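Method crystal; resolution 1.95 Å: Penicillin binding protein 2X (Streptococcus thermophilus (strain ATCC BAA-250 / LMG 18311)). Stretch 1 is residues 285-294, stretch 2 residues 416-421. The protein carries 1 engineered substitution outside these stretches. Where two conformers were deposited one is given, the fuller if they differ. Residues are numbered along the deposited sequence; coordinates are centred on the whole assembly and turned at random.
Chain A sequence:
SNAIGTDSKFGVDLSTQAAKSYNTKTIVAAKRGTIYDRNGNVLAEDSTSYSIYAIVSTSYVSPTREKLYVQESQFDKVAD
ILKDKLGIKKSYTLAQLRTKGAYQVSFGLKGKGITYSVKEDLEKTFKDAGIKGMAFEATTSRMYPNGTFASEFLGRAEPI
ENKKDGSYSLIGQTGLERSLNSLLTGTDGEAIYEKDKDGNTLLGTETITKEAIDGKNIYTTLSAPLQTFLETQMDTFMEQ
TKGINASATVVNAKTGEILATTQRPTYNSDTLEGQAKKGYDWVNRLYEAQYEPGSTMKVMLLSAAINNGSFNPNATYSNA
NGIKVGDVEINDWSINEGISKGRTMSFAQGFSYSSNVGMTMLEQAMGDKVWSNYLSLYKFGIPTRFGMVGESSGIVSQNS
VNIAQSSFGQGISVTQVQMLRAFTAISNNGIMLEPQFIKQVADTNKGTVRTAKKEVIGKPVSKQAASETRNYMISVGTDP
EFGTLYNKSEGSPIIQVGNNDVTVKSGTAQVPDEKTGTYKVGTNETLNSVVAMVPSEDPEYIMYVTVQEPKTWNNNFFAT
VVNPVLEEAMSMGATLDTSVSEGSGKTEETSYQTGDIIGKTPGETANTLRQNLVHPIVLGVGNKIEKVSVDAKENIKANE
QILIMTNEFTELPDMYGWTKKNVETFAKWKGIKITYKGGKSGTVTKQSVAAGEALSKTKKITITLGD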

# COMPACT_ATOMS: atom_id res chain seq x y z
N ARG A 285 -8.64 -3.16 0.53
CA ARG A 285 -9.30 -1.92 0.88
C ARG A 285 -8.46 -0.67 0.79
O ARG A 285 -9.01 0.41 0.87
CB ARG A 285 -9.90 -1.96 2.27
CG ARG A 285 -10.71 -3.20 2.54
CD ARG A 285 -12.02 -2.84 3.21
NE ARG A 285 -12.99 -2.56 2.17
CZ ARG A 285 -13.66 -3.50 1.50
NH1 ARG A 285 -13.45 -4.79 1.74
NH2 ARG A 285 -14.53 -3.14 0.57
N LEU A 286 -7.14 -0.81 0.67
CA LEU A 286 -6.30 0.36 0.55
C LEU A 286 -6.33 0.92 -0.87
O LEU A 286 -6.41 2.14 -1.06
CB LEU A 286 -4.85 0.05 0.95
CG LEU A 286 -3.85 1.20 0.86
CD1 LEU A 286 -4.28 2.41 1.70
CD2 LEU A 286 -2.48 0.73 1.27
N TYR A 287 -6.26 0.06 -1.88
CA TYR A 287 -6.15 0.56 -3.26
C TYR A 287 -7.00 -0.09 -4.35
O TYR A 287 -6.94 0.37 -5.50
CB TYR A 287 -4.65 0.52 -3.69
CG TYR A 287 -4.05 -0.84 -3.57
CD1 TYR A 287 -4.19 -1.77 -4.59
CD2 TYR A 287 -3.35 -1.21 -2.43
CE1 TYR A 287 -3.63 -3.04 -4.48
CE2 TYR A 287 -2.80 -2.46 -2.31
CZ TYR A 287 -2.94 -3.38 -3.35
OH TYR A 287 -2.42 -4.63 -3.22
N GLU A 288 -7.77 -1.12 -4.03
CA GLU A 288 -8.61 -1.78 -5.03
C GLU A 288 -10.07 -1.40 -4.90
O GLU A 288 -10.71 -1.05 -5.89
CB GLU A 288 -8.49 -3.30 -4.94
CG GLU A 288 -7.13 -3.83 -5.34
CD GLU A 288 -7.06 -5.33 -5.34
OE1 GLU A 288 -7.92 -5.97 -4.68
OE2 GLU A 288 -6.14 -5.87 -6.00
N ALA A 289 -10.59 -1.48 -3.68
CA ALA A 289 -12.00 -1.15 -3.43
C ALA A 289 -12.36 0.29 -3.86
O ALA A 289 -11.63 1.21 -3.53
CB ALA A 289 -12.33 -1.32 -1.95
N GLN A 290 -13.44 0.44 -4.61
CA GLN A 290 -13.96 1.76 -5.00
C GLN A 290 -15.24 1.99 -4.22
O GLN A 290 -16.07 1.10 -4.16
CB GLN A 290 -14.26 1.84 -6.49
CG GLN A 290 -13.00 1.80 -7.33
CD GLN A 290 -13.26 1.97 -8.81
OE1 GLN A 290 -12.37 2.37 -9.55
NE2 GLN A 290 -14.48 1.67 -9.24
N TYR A 291 -15.41 3.17 -3.64
CA TYR A 291 -16.62 3.42 -2.86
C TYR A 291 -16.95 4.91 -2.83
O TYR A 291 -16.10 5.76 -3.12
CB TYR A 291 -16.40 2.86 -1.43
CG TYR A 291 -15.24 3.52 -0.66
CD1 TYR A 291 -13.91 3.09 -0.82
CD2 TYR A 291 -15.49 4.55 0.23
CE1 TYR A 291 -12.88 3.70 -0.13
CE2 TYR A 291 -14.46 5.15 0.96
CZ TYR A 291 -13.16 4.74 0.77
OH TYR A 291 -12.15 5.35 1.48
N GLU A 292 -18.18 5.22 -2.49
CA GLU A 292 -18.59 6.61 -2.32
C GLU A 292 -18.14 6.94 -0.90
O GLU A 292 -18.60 6.31 0.04
CB GLU A 292 -20.10 6.77 -2.55
CG GLU A 292 -20.51 6.36 -3.97
CD GLU A 292 -21.96 6.68 -4.33
OE1 GLU A 292 -22.56 7.63 -3.80
OE2 GLU A 292 -22.49 5.97 -5.18
N PRO A 293 -17.24 7.93 -0.74
CA PRO A 293 -16.67 8.18 0.59
C PRO A 293 -17.54 8.88 1.59
O PRO A 293 -17.25 8.79 2.79
CB PRO A 293 -15.46 9.07 0.29
CG PRO A 293 -15.92 9.85 -0.89
CD PRO A 293 -16.75 8.90 -1.73
N GLY A 294 -18.59 9.58 1.13
CA GLY A 294 -19.45 10.29 2.07
C GLY A 294 -18.77 11.56 2.61
O GLY A 294 -17.82 12.08 2.01
N GLN A 416 -9.34 4.25 -1.01
CA GLN A 416 -8.83 4.75 0.26
C GLN A 416 -7.56 5.55 0.04
O GLN A 416 -7.37 6.62 0.64
CB GLN A 416 -8.54 3.59 1.24
CG GLN A 416 -7.91 4.12 2.54
CD GLN A 416 -7.53 3.08 3.57
OE1 GLN A 416 -6.93 3.44 4.58
NE2 GLN A 416 -7.83 1.81 3.31
N VAL A 417 -6.68 5.03 -0.82
CA VAL A 417 -5.41 5.71 -1.05
C VAL A 417 -5.60 7.09 -1.73
O VAL A 417 -4.82 7.99 -1.49
CB VAL A 417 -4.38 4.79 -1.72
CG1 VAL A 417 -4.78 4.49 -3.16
CG2 VAL A 417 -2.98 5.38 -1.61
N GLN A 418 -6.65 7.25 -2.56
CA GLN A 418 -6.96 8.59 -3.13
C GLN A 418 -7.38 9.56 -2.01
O GLN A 418 -6.98 10.74 -2.01
CB GLN A 418 -8.05 8.49 -4.19
CG GLN A 418 -7.56 7.88 -5.49
CD GLN A 418 -8.66 7.71 -6.50
OE1 GLN A 418 -9.78 7.35 -6.15
NE2 GLN A 418 -8.33 7.94 -7.78
N MET A 419 -8.15 9.07 -1.04
CA MET A 419 -8.53 9.90 0.08
C MET A 419 -7.30 10.29 0.89
O MET A 419 -7.16 11.44 1.28
CB MET A 419 -9.57 9.21 0.97
CG MET A 419 -10.92 8.99 0.29
SD MET A 419 -11.70 10.52 -0.31
CE MET A 419 -12.00 11.41 1.21
N LEU A 420 -6.41 9.34 1.15
CA LEU A 420 -5.20 9.62 1.92
C LEU A 420 -4.36 10.70 1.24
O LEU A 420 -3.86 11.61 1.89
CB LEU A 420 -4.36 8.35 2.14
CG LEU A 420 -5.03 7.24 2.98
CD1 LEU A 420 -4.13 6.01 3.03
CD2 LEU A 420 -5.34 7.71 4.40
N ARG A 421 -4.21 10.56 -0.07
CA ARG A 421 -3.44 11.51 -0.87
C ARG A 421 -4.04 12.93 -0.73
O ARG A 421 -3.32 13.89 -0.50
CB ARG A 421 -3.45 11.07 -2.33
CG ARG A 421 -2.76 12.02 -3.28
CD ARG A 421 -2.76 11.49 -4.71
NE ARG A 421 -4.12 11.30 -5.18
CZ ARG A 421 -4.48 10.78 -6.36
NH1 ARG A 421 -5.77 10.65 -6.63
NH2 ARG A 421 -3.60 10.39 -7.26
O HOH W 1 -9.69 1.48 -1.54

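Two direct hydrogen bonds, one bridging water and a set of packing contacts join the loop 285-294 to the helix segment 416-421. Together they bury 389 Å² of surface, both sides summed. Q416 contributes the largest share, followed by L286.

The direct hydrogen bonds use backbone carbonyls of the loop as acceptors. V417 N donates to L286 O at 2.9 Å. Its N-H...O angle of 136° is well short of linear. Within the segment, backbone amides begin to pair with L420 N, which bonds to Q416 O at 2.9 Å. V417 N lies ahead of that point, and the loop supplies its acceptor. Q416 NE2 donates to R285 O at 3.1 Å, with a straighter angle of 159°. The Q416 side chain is fully extended, with chi1 and chi2 both t. This carries the amide past L286 to the carbonyl of R285. Glutamine suits the place because its amide can donate and accept at once: OE1 is hydrogen-bonded elsewhere in the structure.

Water 1 links three backbone groups. It accepts from Q416 N at 2.8 Å. It donates to R285 O at 2.7 Å and to A289 O at 2.8 Å. The water thus ties the start of the helix segment to two points of the loop. R285 O receives both this water and the side chain of Q416.

The packing contacts form two groups. In the first, L286 turns its CA-CB bond away overall, yet the end of its side chain comes nearer the helix. With chi1 t and chi2 p, its CD1 lies 3.8 Å from L420 CD1 and 4.2 Å from V417 CB. L286, V417 and L420 are buried, and their hydrocarbon side chains suit this apolar contact. The same L286 methyl packs beside the glutamine amide, with CD1 3.8 Å from Q416 CD. V417 points toward the loop, and its CG1 is 4.0 Å from Y287 CB. The Y287 ring leads away, so the residue meets the helix through the base of its side chain.

In the second group, M419 points toward the loop with all three chi angles m. Its SD makes an apolar contact with P293 CB at 4.1 Å. Methionine provides a flexible apolar chain that reaches the compact proline ring; both residues are buried. Y291 packs beside this pair, its OH 4.0 Å from M419 CG and 3.6 Å from Q416 CA. That hydroxyl is hydrogen-bonded elsewhere in the structure, so its polar need is met beside these carbon atoms.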